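Local coordinates for hypothetical protein PA2201 (Pseudomonas aeruginosa, PDB 2FEF), which is of unknown function but probably serves as an immunity protein that neutralises a PoNe-type nuclease toxin, at residues N82-L87 and A109-Y114; R208-E213 and Q220-Y225; A28-I33 and L281-D286; L180-G185 and T192-E197. All blocks are in the same frame, centred on the assembly; numbering follows the deposited sequence. Where two conformers were deposited one is given.

In this all-helical chain, the chemistry of four contacts follows their place in the fold. Contact 1 is fully buried and joins helices 66-93 and 97-127 through one methyl contact and one indole hydrogen bond. Contact 2, nearer the periphery but with a buried ring at its heart, is wholly apolar. Contact 3, partly buried, uses a salt bridge to tie the N-terminal region to helix 282-292, and its loop encloses the other three along the chain. Contact 4 lies at the surface, where a carboxylate holds a backbone N-H. Contacts 2 and 4 touch, Phe211 CE2 lying 3.5 Å from Tyr183 CG; the other pairs do not meet.

Contact 1: N82-L87 and A109-Y114; sequences NASTLL and ALWLDY
The indole of Trp111 meets Ser84 with its edge, not a face: the pyrrole N-H is aimed at the serine hydroxyl oxygen, which lies close to the ring plane. From Trp111 NE1 to Ser84 OG the distance is 3.0 Å, and the N-H···O angle of 159° together with a tilt of 15° from the ring plane describes a bond only slightly bent. Phe148, from helix 146-158, also meets the indole, the two planes inclined at about 45°. Leu139, Ala80 and Glu81 also touch the tryptophan.

The CB of Trp111 does not aim at the partner helix; with CG anti to its own carbonyl carbon (chi1 -82°), it is the length of the indole that brings the nitrogen corner across to Ser84. The buried indole N-H thereby gains an acceptor, while Ser84 OG has a further hydrogen bond beyond the two segments.

The apolar half is a single methyl pair. Ala83 CB faces the CD1 methyl of Leu110 at 3.8 Å, and Trp76 packs against the same leucine from elsewhere on helix 66-93. Consistent with the small alanine on one side, the CA atoms of Ala83 and Leu110 are 7.8 Å apart. Helices 66-93 and 97-127 run in opposite directions and are joined by a very short connection, so the arrangement is that of an antiparallel helical hairpin.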
loop_
_atom_site.group_PDB
_atom_site.type_symbol
_atom_site.label_atom_id
_atom_site.label_comp_id
_atom_site.label_asym_id
_atom_site.label_seq_id
_atom_site.Cartn_x
_atom_site.Cartn_y
_atom_site.Cartn_z
ATOM N N ASN B 82 -3.814 7.623 -9.230
ATOM C CA ASN B 82 -4.764 6.821 -8.449
ATOM C C ASN B 82 -6.143 7.458 -8.408
ATOM O O ASN B 82 -7.182 6.754 -8.413
ATOM C CB ASN B 82 -4.248 6.641 -7.004
ATOM C CG ASN B 82 -2.957 5.808 -6.910
ATOM O OD1 ASN B 82 -2.561 5.051 -7.834
ATOM N ND2 ASN B 82 -2.287 5.955 -5.774
ATOM N N ALA B 83 -6.176 8.792 -8.345
ATOM C CA ALA B 83 -7.466 9.498 -8.426
ATOM C C ALA B 83 -8.091 9.342 -9.804
ATOM O O ALA B 83 -9.301 9.195 -9.907
ATOM C CB ALA B 83 -7.336 11.004 -8.057
ATOM N N SER B 84 -7.296 9.385 -10.863
ATOM C CA SER B 84 -7.837 9.063 -12.210
ATOM C C SER B 84 -8.428 7.624 -12.293
ATOM O O SER B 84 -9.448 7.419 -12.932
ATOM C CB SER B 84 -6.749 9.246 -13.286
ATOM O OG SER B 84 -6.567 10.639 -13.547
ATOM N N THR B 85 -7.745 6.648 -11.689
ATOM C CA THR B 85 -8.234 5.254 -11.679
ATOM C C THR B 85 -9.487 5.168 -10.844
ATOM O O THR B 85 -10.445 4.537 -11.239
ATOM C CB THR B 85 -7.141 4.260 -11.234
ATOM O OG1 THR B 85 -5.942 4.542 -11.971
ATOM C CG2 THR B 85 -7.578 2.840 -11.501
ATOM N N LEU B 86 -9.521 5.870 -9.721
ATOM C CA LEU B 86 -10.752 5.915 -8.923
ATOM C C LEU B 86 -11.911 6.421 -9.768
ATOM O O LEU B 86 -13.012 5.852 -9.737
ATOM C CB LEU B 86 -10.561 6.822 -7.688
ATOM C CG LEU B 86 -11.644 6.592 -6.621
ATOM C CD1 LEU B 86 -11.441 5.309 -5.831
ATOM C CD2 LEU B 86 -11.713 7.804 -5.654
ATOM N N LEU B 87 -11.670 7.499 -10.527
ATOM C CA LEU B 87 -12.735 8.059 -11.383
ATOM C C LEU B 87 -13.218 6.998 -12.383
ATOM O O LEU B 87 -14.412 6.761 -12.523
ATOM C CB LEU B 87 -12.232 9.328 -12.108
ATOM C CG LEU B 87 -13.271 9.978 -13.060
ATOM C CD1 LEU B 87 -14.549 10.264 -12.370
ATOM C CD2 LEU B 87 -12.658 11.260 -13.614
ATOM N N ALA B 109 -7.706 18.550 -9.475
ATOM C CA ALA B 109 -6.913 19.329 -8.500
ATOM C C ALA B 109 -5.606 18.623 -8.199
ATOM O O ALA B 109 -4.585 19.252 -8.108
ATOM C CB ALA B 109 -7.678 19.516 -7.218
ATOM N N LEU B 110 -5.635 17.304 -8.025
ATOM C CA LEU B 110 -4.401 16.606 -7.699
ATOM C C LEU B 110 -3.408 16.664 -8.855
ATOM O O LEU B 110 -2.212 16.827 -8.605
ATOM C CB LEU B 110 -4.655 15.162 -7.244
ATOM C CG LEU B 110 -5.261 15.025 -5.840
ATOM C CD1 LEU B 110 -5.818 13.587 -5.740
ATOM C CD2 LEU B 110 -4.227 15.390 -4.714
ATOM N N TRP B 111 -3.887 16.509 -10.101
ATOM C CA TRP B 111 -2.994 16.668 -11.260
ATOM C C TRP B 111 -2.343 18.073 -11.348
ATOM O O TRP B 111 -1.134 18.195 -11.593
ATOM C CB TRP B 111 -3.733 16.325 -12.558
ATOM C CG TRP B 111 -3.790 14.843 -12.844
ATOM C CD1 TRP B 111 -4.860 13.992 -12.613
ATOM C CD2 TRP B 111 -2.737 14.032 -13.371
ATOM N NE1 TRP B 111 -4.527 12.715 -13.008
ATOM C CE2 TRP B 111 -3.223 12.703 -13.440
ATOM C CE3 TRP B 111 -1.403 14.291 -13.758
ATOM C CZ2 TRP B 111 -2.439 11.639 -13.939
ATOM C CZ3 TRP B 111 -0.631 13.243 -14.256
ATOM C CH2 TRP B 111 -1.154 11.923 -14.323
ATOM N N LEU B 112 -3.159 19.105 -11.136
ATOM C CA LEU B 112 -2.709 20.494 -11.116
ATOM C C LEU B 112 -1.709 20.733 -9.979
ATOM O O LEU B 112 -0.635 21.292 -10.223
ATOM C CB LEU B 112 -3.916 21.406 -10.916
ATOM C CG LEU B 112 -3.648 22.898 -10.968
ATOM C CD1 LEU B 112 -3.013 23.249 -12.316
ATOM C CD2 LEU B 112 -4.958 23.634 -10.747
ATOM N N ASP B 113 -2.057 20.309 -8.753
ATOM C CA ASP B 113 -1.109 20.396 -7.598
ATOM C C ASP B 113 0.186 19.657 -7.847
ATOM O O ASP B 113 1.279 20.174 -7.543
ATOM C CB ASP B 113 -1.756 19.912 -6.284
ATOM C CG ASP B 113 -2.947 20.826 -5.829
ATOM O OD1 ASP B 113 -3.110 21.967 -6.320
ATOM O OD2 ASP B 113 -3.704 20.407 -4.958
ATOM N N TYR B 114 0.087 18.435 -8.373
ATOM C CA TYR B 114 1.291 17.723 -8.778
ATOM C C TYR B 114 2.166 18.572 -9.694
ATOM O O TYR B 114 3.369 18.711 -9.454
ATOM C CB TYR B 114 0.930 16.373 -9.435
ATOM C CG TYR B 114 2.007 15.731 -10.304
ATOM C CD1 TYR B 114 3.304 15.527 -9.833
ATOM C CD2 TYR B 114 1.694 15.269 -11.600
ATOM C CE1 TYR B 114 4.280 14.939 -10.648
ATOM C CE2 TYR B 114 2.658 14.664 -12.399
ATOM C CZ TYR B 114 3.937 14.504 -11.930
ATOM O OH TYR B 114 4.918 13.892 -12.699
#

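Contact 2: R208-E213 and Q220-Y225; sequences RAFFEE and QALAPY
Phe210 carries this contact, its ring covered on one face by Leu222 and met at its edge by Ala221. The phenylalanine has CG anti to the backbone N (chi1 168°), which sends the ring out from the helix toward the 220-225 segment. Leu222 answers with a different conformation: its CG is anti to the carbonyl carbon, and although CB does not aim at the partner, both methyls end up close to it. They divide the work. CD1 hangs over the ring, 4.1 Å from the centroid of Phe210 and 16° off the ring normal, a CH-pi contact displaced somewhat toward the rim. Leu222 CD2 sits nearer the root of the side chain, 3.8 Å from Phe210 CG and equally close to Phe210 CB, so the leucine branch straddles the face and the stem together.

These residues close a helix-loop-helix unit: helix 208-213 and the start of helix 223-234 are joined by a short non-helical connection, and the phenylalanine reaches forward along the chain to Ala221 and Leu222, at the approach to helix 223-234. There the backbones draw together, with 5.8 Å between the CA atoms of Phe210 and Ala221, and the alanine methyl reaches the ring in its plane, 3.8 Å from Phe210 CD1. Phe211 CE2, from the same helix, also lies at the edge of that ring.

Beyond the two segments, Tyr267 meets Phe210 edge-to-face, and Trp269 contacts both Phe210 and Leu222. Val260 and Leu263 of helix 258-267 pack on Leu222, with Leu263 touching the phenylalanine as well.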
loop_
_atom_site.group_PDB
_atom_site.type_symbol
_atom_site.label_atom_id
_atom_site.label_comp_id
_atom_site.label_asym_id
_atom_site.label_seq_id
_atom_site.Cartn_x
_atom_site.Cartn_y
_atom_site.Cartn_z
ATOM N N ARG B 208 -9.728 11.136 -38.293
ATOM C CA ARG B 208 -9.319 12.042 -39.380
ATOM C C ARG B 208 -10.459 12.463 -40.284
ATOM O O ARG B 208 -10.578 13.641 -40.589
ATOM C CB ARG B 208 -8.170 11.445 -40.208
ATOM C CG ARG B 208 -7.690 12.302 -41.374
ATOM C CD ARG B 208 -6.259 11.931 -41.751
ATOM N NE ARG B 208 -5.960 12.202 -43.155
ATOM C CZ ARG B 208 -4.743 12.442 -43.653
ATOM N NH1 ARG B 208 -3.668 12.467 -42.861
ATOM N NH2 ARG B 208 -4.600 12.668 -44.957
ATOM N N ALA B 209 -11.311 11.520 -40.672
ATOM C CA ALA B 209 -12.483 11.822 -41.501
ATOM C C ALA B 209 -13.432 12.792 -40.801
ATOM O O ALA B 209 -13.923 13.743 -41.418
ATOM C CB ALA B 209 -13.224 10.545 -41.877
ATOM N N PHE B 210 -13.676 12.552 -39.514
ATOM C CA PHE B 210 -14.583 13.391 -38.736
ATOM C C PHE B 210 -14.047 14.832 -38.596
ATOM O O PHE B 210 -14.796 15.811 -38.725
ATOM C CB PHE B 210 -14.847 12.759 -37.362
ATOM C CG PHE B 210 -15.524 13.686 -36.389
ATOM C CD1 PHE B 210 -16.896 13.841 -36.411
ATOM C CD2 PHE B 210 -14.780 14.413 -35.464
ATOM C CE1 PHE B 210 -17.517 14.700 -35.527
ATOM C CE2 PHE B 210 -15.406 15.279 -34.574
ATOM C CZ PHE B 210 -16.777 15.415 -34.608
ATOM N N PHE B 211 -12.753 14.956 -38.319
ATOM C CA PHE B 211 -12.152 16.267 -38.119
ATOM C C PHE B 211 -12.090 17.107 -39.402
ATOM O O PHE B 211 -12.318 18.328 -39.374
ATOM C CB PHE B 211 -10.752 16.112 -37.535
ATOM C CG PHE B 211 -10.734 15.671 -36.087
ATOM C CD1 PHE B 211 -9.773 14.763 -35.641
ATOM C CD2 PHE B 211 -11.654 16.179 -35.178
ATOM C CE1 PHE B 211 -9.723 14.364 -34.306
ATOM C CE2 PHE B 211 -11.631 15.780 -33.835
ATOM C CZ PHE B 211 -10.668 14.873 -33.402
ATOM N N GLU B 212 -11.788 16.440 -40.514
ATOM C CA GLU B 212 -11.450 17.117 -41.777
ATOM C C GLU B 212 -12.610 17.207 -42.760
ATOM O O GLU B 212 -12.766 18.222 -43.455
ATOM C CB GLU B 212 -10.255 16.425 -42.441
ATOM C CG GLU B 212 -8.964 16.481 -41.616
ATOM C CD GLU B 212 -7.771 15.843 -42.318
ATOM O OE1 GLU B 212 -7.942 15.281 -43.422
ATOM O OE2 GLU B 212 -6.651 15.910 -41.760
ATOM N N GLU B 213 -13.415 16.149 -42.824
ATOM C CA GLU B 213 -14.496 16.038 -43.812
ATOM C C GLU B 213 -15.899 16.117 -43.185
ATOM O O GLU B 213 -16.894 16.204 -43.911
ATOM C CB GLU B 213 -14.361 14.725 -44.612
ATOM C CG GLU B 213 -13.001 14.485 -45.273
ATOM N N GLN B 220 -23.297 10.198 -37.146
ATOM C CA GLN B 220 -22.978 9.010 -37.961
ATOM C C GLN B 220 -21.487 8.941 -38.356
ATOM O O GLN B 220 -20.937 7.857 -38.594
ATOM C CB GLN B 220 -23.873 8.937 -39.212
ATOM C CG GLN B 220 -23.540 7.753 -40.141
ATOM C CD GLN B 220 -23.710 6.386 -39.467
ATOM O OE1 GLN B 220 -24.606 6.186 -38.637
ATOM N NE2 GLN B 220 -22.842 5.437 -39.831
ATOM N N ALA B 221 -20.847 10.106 -38.402
ATOM C CA ALA B 221 -19.452 10.238 -38.725
ATOM C C ALA B 221 -18.550 9.466 -37.745
ATOM O O ALA B 221 -17.421 9.109 -38.094
ATOM C CB ALA B 221 -19.062 11.742 -38.748
ATOM N N LEU B 222 -19.063 9.191 -36.541
ATOM C CA LEU B 222 -18.289 8.520 -35.491
ATOM C C LEU B 222 -18.762 7.102 -35.201
ATOM O O LEU B 222 -18.147 6.392 -34.396
ATOM C CB LEU B 222 -18.292 9.362 -34.211
ATOM C CG LEU B 222 -17.466 10.650 -34.340
ATOM C CD1 LEU B 222 -17.603 11.563 -33.097
ATOM C CD2 LEU B 222 -15.964 10.383 -34.616
ATOM N N ALA B 223 -19.842 6.683 -35.862
ATOM C CA ALA B 223 -20.348 5.332 -35.631
ATOM C C ALA B 223 -19.358 4.216 -36.072
ATOM O O ALA B 223 -19.116 3.287 -35.300
ATOM C CB ALA B 223 -21.765 5.140 -36.218
ATOM N N PRO B 224 -18.764 4.307 -37.289
ATOM C CA PRO B 224 -17.718 3.335 -37.659
ATOM C C PRO B 224 -16.517 3.314 -36.698
ATOM O O PRO B 224 -15.998 2.235 -36.400
ATOM C CB PRO B 224 -17.297 3.794 -39.066
ATOM C CG PRO B 224 -18.574 4.396 -39.633
ATOM C CD PRO B 224 -19.065 5.200 -38.428
ATOM N N TYR B 225 -16.120 4.481 -36.204
ATOM C CA TYR B 225 -15.068 4.595 -35.187
ATOM C C TYR B 225 -15.397 3.818 -33.910
ATOM O O TYR B 225 -14.550 3.060 -33.417
ATOM C CB TYR B 225 -14.761 6.073 -34.878
ATOM C CG TYR B 225 -13.676 6.278 -33.824
ATOM C CD1 TYR B 225 -12.335 6.231 -34.168
ATOM C CD2 TYR B 225 -14.019 6.539 -32.467
ATOM C CE1 TYR B 225 -11.338 6.437 -33.193
ATOM C CE2 TYR B 225 -13.033 6.753 -31.492
ATOM C CZ TYR B 225 -11.692 6.699 -31.871
ATOM O OH TYR B 225 -10.708 6.888 -30.902
#

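Contact 3: A28-I33 and L281-D286; sequences APRRNI and LGDLVD
Arg30 and Asp283 form a side-on, bidentate salt bridge in which each carboxylate oxygen receives its own N-H. Arg30 NE gives its hydrogen to Asp283 OD1 at 2.8 Å with a nearly straight angle of 178°, and Arg30 NH1 gives one to the syn lone pair of Asp283 OD2 at 2.7 Å. The two flat groups are only 20° from coplanar, and both oxygens lie close to the guanidinium plane.

Two further N-H groups find backbone acceptors: NH1 also bonds to Leu95 O and NH2 to Ile91 O, which together fix the rotation of the guanidinium group. An extended chain from CG to NE carries it there, while the aspartate, its CG placed between backbone N and carbonyl carbon (chi1 81°), turns to meet it. Leu281 CD2 lies 3.7 Å from Arg30 CD, and Leu284 CD2 is equally near Arg30 NH1.

Leu281 occupies the N-cap position, its carbonyl oxygen accepting from the backbone N of Leu284 and Val285, and its own N bonding to Ser261 OG. Asp283 thus sits in the first turn of helix 282-292, where a negative charge probably suits the helix dipole. The bidentate salt bridge joins the 28-33 loop to this helix N-terminus.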
loop_
_atom_site.group_PDB
_atom_site.type_symbol
_atom_site.label_atom_id
_atom_site.label_comp_id
_atom_site.label_asym_id
_atom_site.label_seq_id
_atom_site.Cartn_x
_atom_site.Cartn_y
_atom_site.Cartn_z
ATOM N N ALA B 28 -26.989 0.766 -11.073
ATOM C CA ALA B 28 -26.515 -0.362 -11.885
ATOM C C ALA B 28 -25.190 -0.034 -12.607
ATOM O O ALA B 28 -25.022 1.057 -13.137
ATOM C CB ALA B 28 -27.575 -0.738 -12.900
ATOM N N PRO B 29 -24.256 -0.987 -12.657
ATOM C CA PRO B 29 -23.041 -0.680 -13.441
ATOM C C PRO B 29 -23.314 -0.301 -14.910
ATOM O O PRO B 29 -24.302 -0.753 -15.512
ATOM C CB PRO B 29 -22.242 -1.987 -13.367
ATOM C CG PRO B 29 -22.656 -2.570 -12.005
ATOM C CD PRO B 29 -24.165 -2.318 -12.023
ATOM N N ARG B 30 -22.398 0.467 -15.483
ATOM C CA ARG B 30 -22.502 0.904 -16.880
ATOM C C ARG B 30 -22.116 -0.176 -17.910
ATOM O O ARG B 30 -22.446 -0.063 -19.108
ATOM C CB ARG B 30 -21.676 2.179 -17.101
ATOM C CG ARG B 30 -22.366 3.427 -16.601
ATOM C CD ARG B 30 -21.605 4.698 -17.021
ATOM N NE ARG B 30 -22.306 5.883 -16.521
ATOM C CZ ARG B 30 -22.131 6.418 -15.316
ATOM N NH1 ARG B 30 -22.866 7.471 -14.974
ATOM N NH2 ARG B 30 -21.252 5.891 -14.447
ATOM N N ARG B 31 -21.438 -1.213 -17.432
ATOM C CA ARG B 31 -21.063 -2.368 -18.241
ATOM C C ARG B 31 -21.011 -3.565 -17.318
ATOM O O ARG B 31 -21.093 -3.403 -16.095
ATOM C CB ARG B 31 -19.691 -2.143 -18.912
ATOM C CG ARG B 31 -18.514 -2.039 -17.961
ATOM C CD ARG B 31 -17.239 -1.609 -18.692
ATOM N NE ARG B 31 -16.066 -1.611 -17.789
ATOM C CZ ARG B 31 -15.272 -2.650 -17.562
ATOM N NH1 ARG B 31 -15.468 -3.818 -18.179
ATOM N NH2 ARG B 31 -14.256 -2.521 -16.688
ATOM N N ASN B 32 -20.876 -4.767 -17.886
ATOM C CA ASN B 32 -20.798 -5.997 -17.095
ATOM C C ASN B 32 -19.502 -6.032 -16.306
ATOM O O ASN B 32 -18.410 -6.014 -16.885
ATOM C CB ASN B 32 -20.896 -7.260 -17.973
ATOM C CG ASN B 32 -20.876 -8.549 -17.150
ATOM O OD1 ASN B 32 -21.710 -8.747 -16.273
ATOM N ND2 ASN B 32 -19.911 -9.418 -17.425
ATOM N N ILE B 33 -19.608 -6.050 -14.990
ATOM C CA ILE B 33 -18.403 -6.101 -14.141
ATOM C C ILE B 33 -18.621 -7.140 -13.059
ATOM O O ILE B 33 -19.753 -7.572 -12.834
ATOM C CB ILE B 33 -18.082 -4.727 -13.510
ATOM C CG1 ILE B 33 -19.214 -4.276 -12.579
ATOM C CG2 ILE B 33 -17.735 -3.705 -14.601
ATOM C CD1 ILE B 33 -18.862 -3.081 -11.728
ATOM N N LEU B 281 -20.989 6.943 -23.548
ATOM C CA LEU B 281 -21.521 7.373 -22.243
ATOM C C LEU B 281 -22.702 8.324 -22.399
ATOM O O LEU B 281 -22.656 9.482 -21.949
ATOM C CB LEU B 281 -20.377 8.033 -21.432
ATOM C CG LEU B 281 -19.301 7.012 -21.023
ATOM C CD1 LEU B 281 -17.962 7.743 -20.731
ATOM C CD2 LEU B 281 -19.791 6.227 -19.814
ATOM N N GLY B 282 -23.778 7.816 -23.003
ATOM C CA GLY B 282 -24.988 8.613 -23.233
ATOM C C GLY B 282 -25.543 9.286 -21.992
ATOM O O GLY B 282 -25.972 10.429 -22.067
ATOM N N ASP B 283 -25.519 8.602 -20.842
ATOM C CA ASP B 283 -26.111 9.196 -19.617
ATOM C C ASP B 283 -25.323 10.405 -19.144
ATOM O O ASP B 283 -25.866 11.315 -18.508
ATOM C CB ASP B 283 -26.301 8.169 -18.472
ATOM C CG ASP B 283 -25.011 7.904 -17.685
ATOM O OD1 ASP B 283 -24.135 7.162 -18.194
ATOM O OD2 ASP B 283 -24.887 8.427 -16.546
ATOM N N LEU B 284 -24.022 10.414 -19.457
ATOM C CA LEU B 284 -23.193 11.545 -19.099
ATOM C C LEU B 284 -23.313 12.678 -20.089
ATOM O O LEU B 284 -23.268 13.855 -19.689
ATOM C CB LEU B 284 -21.717 11.137 -18.914
ATOM C CG LEU B 284 -21.495 10.166 -17.753
ATOM C CD1 LEU B 284 -19.988 9.908 -17.538
ATOM C CD2 LEU B 284 -22.117 10.749 -16.440
ATOM N N VAL B 285 -23.473 12.335 -21.371
ATOM C CA VAL B 285 -23.884 13.345 -22.353
ATOM C C VAL B 285 -25.106 14.091 -21.825
ATOM O O VAL B 285 -25.135 15.324 -21.801
ATOM C CB VAL B 285 -24.107 12.727 -23.750
ATOM C CG1 VAL B 285 -24.675 13.796 -24.741
ATOM C CG2 VAL B 285 -22.766 12.102 -24.269
ATOM N N ASP B 286 -26.121 13.337 -21.387
ATOM C CA ASP B 286 -27.352 13.937 -20.895
ATOM C C ASP B 286 -27.102 14.815 -19.670
ATOM O O ASP B 286 -27.628 15.926 -19.603
ATOM C CB ASP B 286 -28.407 12.847 -20.609
ATOM C CG ASP B 286 -28.839 12.091 -21.868
ATOM O OD1 ASP B 286 -28.648 12.620 -22.998
ATOM O OD2 ASP B 286 -29.389 10.952 -21.732
#

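Contact 4: L180-G185 and T192-E197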
loop_
_atom_site.group_PDB
_atom_site.type_symbol
_atom_site.label_atom_id
_atom_site.label_comp_id
_atom_site.label_asym_id
_atom_site.label_seq_id
_atom_site.Cartn_x
_atom_site.Cartn_y
_atom_site.Cartn_z
ATOM N N LEU B 180 -6.925 15.857 -31.319
ATOM C CA LEU B 180 -8.056 15.464 -30.463
ATOM C C LEU B 180 -8.118 16.276 -29.163
ATOM O O LEU B 180 -9.177 16.800 -28.809
ATOM C CB LEU B 180 -8.057 13.951 -30.159
ATOM C CG LEU B 180 -9.112 13.502 -29.129
ATOM C CD1 LEU B 180 -10.556 13.733 -29.613
ATOM C CD2 LEU B 180 -8.903 12.057 -28.715
ATOM N N LEU B 181 -6.993 16.396 -28.470
ATOM C CA LEU B 181 -6.992 17.166 -27.217
ATOM C C LEU B 181 -7.370 18.628 -27.482
ATOM O O LEU B 181 -8.093 19.239 -26.671
ATOM C CB LEU B 181 -5.635 17.082 -26.477
ATOM C CG LEU B 181 -5.219 15.698 -25.936
ATOM C CD1 LEU B 181 -3.800 15.735 -25.280
ATOM C CD2 LEU B 181 -6.313 15.063 -25.013
ATOM N N ASP B 182 -6.897 19.186 -28.601
ATOM C CA ASP B 182 -7.311 20.536 -29.003
ATOM C C ASP B 182 -8.822 20.664 -29.268
ATOM O O ASP B 182 -9.442 21.640 -28.810
ATOM C CB ASP B 182 -6.518 21.047 -30.213
ATOM C CG ASP B 182 -5.080 21.452 -29.857
ATOM O OD1 ASP B 182 -4.730 21.486 -28.657
ATOM O OD2 ASP B 182 -4.305 21.752 -30.800
ATOM N N TYR B 183 -9.418 19.702 -29.979
ATOM C CA TYR B 183 -10.885 19.661 -30.127
ATOM C C TYR B 183 -11.619 19.557 -28.797
ATOM O O TYR B 183 -12.606 20.260 -28.588
ATOM C CB TYR B 183 -11.327 18.534 -31.067
ATOM C CG TYR B 183 -11.334 18.977 -32.513
ATOM C CD1 TYR B 183 -10.149 19.136 -33.213
ATOM C CD2 TYR B 183 -12.538 19.214 -33.182
ATOM C CE1 TYR B 183 -10.144 19.545 -34.548
ATOM C CE2 TYR B 183 -12.546 19.618 -34.522
ATOM C CZ TYR B 183 -11.335 19.783 -35.191
ATOM O OH TYR B 183 -11.311 20.193 -36.502
ATOM N N LEU B 184 -11.145 18.683 -27.904
ATOM C CA LEU B 184 -11.782 18.523 -26.586
ATOM C C LEU B 184 -11.713 19.787 -25.736
ATOM O O LEU B 184 -12.653 20.099 -25.019
ATOM C CB LEU B 184 -11.203 17.329 -25.826
ATOM C CG LEU B 184 -11.494 15.961 -26.469
ATOM C CD1 LEU B 184 -10.828 14.836 -25.682
ATOM C CD2 LEU B 184 -13.026 15.746 -26.588
ATOM N N GLY B 185 -10.594 20.502 -25.796
ATOM C CA GLY B 185 -10.444 21.727 -25.013
ATOM C C GLY B 185 -10.774 23.032 -25.697
ATOM O O GLY B 185 -10.650 24.101 -25.079
ATOM N N THR B 192 -9.048 28.724 -31.770
ATOM C CA THR B 192 -9.540 29.030 -33.120
ATOM C C THR B 192 -8.973 28.067 -34.174
ATOM O O THR B 192 -9.512 27.955 -35.282
ATOM C CB THR B 192 -9.352 30.534 -33.501
ATOM O OG1 THR B 192 -8.021 30.974 -33.178
ATOM C CG2 THR B 192 -10.357 31.393 -32.739
ATOM N N SER B 193 -7.917 27.344 -33.804
ATOM C CA SER B 193 -7.347 26.287 -34.652
ATOM C C SER B 193 -6.869 25.083 -33.828
ATOM O O SER B 193 -6.628 25.197 -32.630
ATOM C CB SER B 193 -6.167 26.844 -35.450
ATOM O OG SER B 193 -5.037 26.968 -34.601
ATOM N N ALA B 194 -6.711 23.937 -34.483
ATOM C CA ALA B 194 -6.231 22.738 -33.802
ATOM C C ALA B 194 -4.920 22.265 -34.408
ATOM O O ALA B 194 -4.650 22.509 -35.589
ATOM C CB ALA B 194 -7.283 21.622 -33.858
ATOM N N SER B 195 -4.123 21.581 -33.589
ATOM C CA SER B 195 -2.908 20.898 -34.021
ATOM C C SER B 195 -3.240 19.967 -35.190
ATOM O O SER B 195 -4.368 19.491 -35.310
ATOM C CB SER B 195 -2.356 20.077 -32.850
ATOM O OG SER B 195 -1.249 19.284 -33.230
ATOM N N GLU B 196 -2.258 19.720 -36.051
ATOM C CA GLU B 196 -2.435 18.768 -37.149
ATOM C C GLU B 196 -1.905 17.385 -36.797
ATOM O O GLU B 196 -2.088 16.441 -37.569
ATOM C CB GLU B 196 -1.739 19.266 -38.415
ATOM C CG GLU B 196 -2.306 20.568 -38.956
ATOM C CD GLU B 196 -1.586 21.035 -40.187
ATOM O OE1 GLU B 196 -0.591 20.380 -40.584
ATOM O OE2 GLU B 196 -2.014 22.061 -40.758
ATOM N N GLU B 197 -1.253 17.271 -35.642
ATOM C CA GLU B 197 -0.675 16.004 -35.200
ATOM C C GLU B 197 -1.695 15.100 -34.516
ATOM O O GLU B 197 -2.677 15.568 -33.928
ATOM C CB GLU B 197 0.471 16.233 -34.217
ATOM C CG GLU B 197 1.622 17.117 -34.713
ATOM C CD GLU B 197 2.721 17.234 -33.665
ATOM O OE1 GLU B 197 2.824 18.291 -33.002
ATOM O OE2 GLU B 197 3.461 16.251 -33.472
#
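An ST turn in the loop after helix 179-189 is held against that helix where Asp182 grips the backbone of Ser195. As the chain doubles back along the surface, Asp182 OD2 accepts the N-H of Ser195 at 2.8 Å, with an N-H···O angle of 161°, through the lone pair facing away from the other oxygen. That other oxygen, OD1, is bonded to Thr177 OG1, so each carboxylate oxygen has a hydrogen-bond partner, which restrains the group's rotation. Arg179 adds to the hold on the loop, its NE bonding to Ser195 O and its backbone pairing with that of Glu197.

The apolar part belongs to Ala194. Its methyl points at the helix and fits between two neighbouring residues, 3.8 Å from Asp182 CB and 3.6 Å from Tyr183 CE1, reaching the tyrosine ring obliquely. A 1,2-ethanediol molecule, probably from the crystallisation liquor, lies about 4 Å from the alanine side chain.

In Ser195, OG is anti to the backbone N (chi1 174°) and lies beside the carbonyl carbon, from where it accepts the N-H of Glu197, Ser195 OG and Glu197 N being 3.1 Å apart.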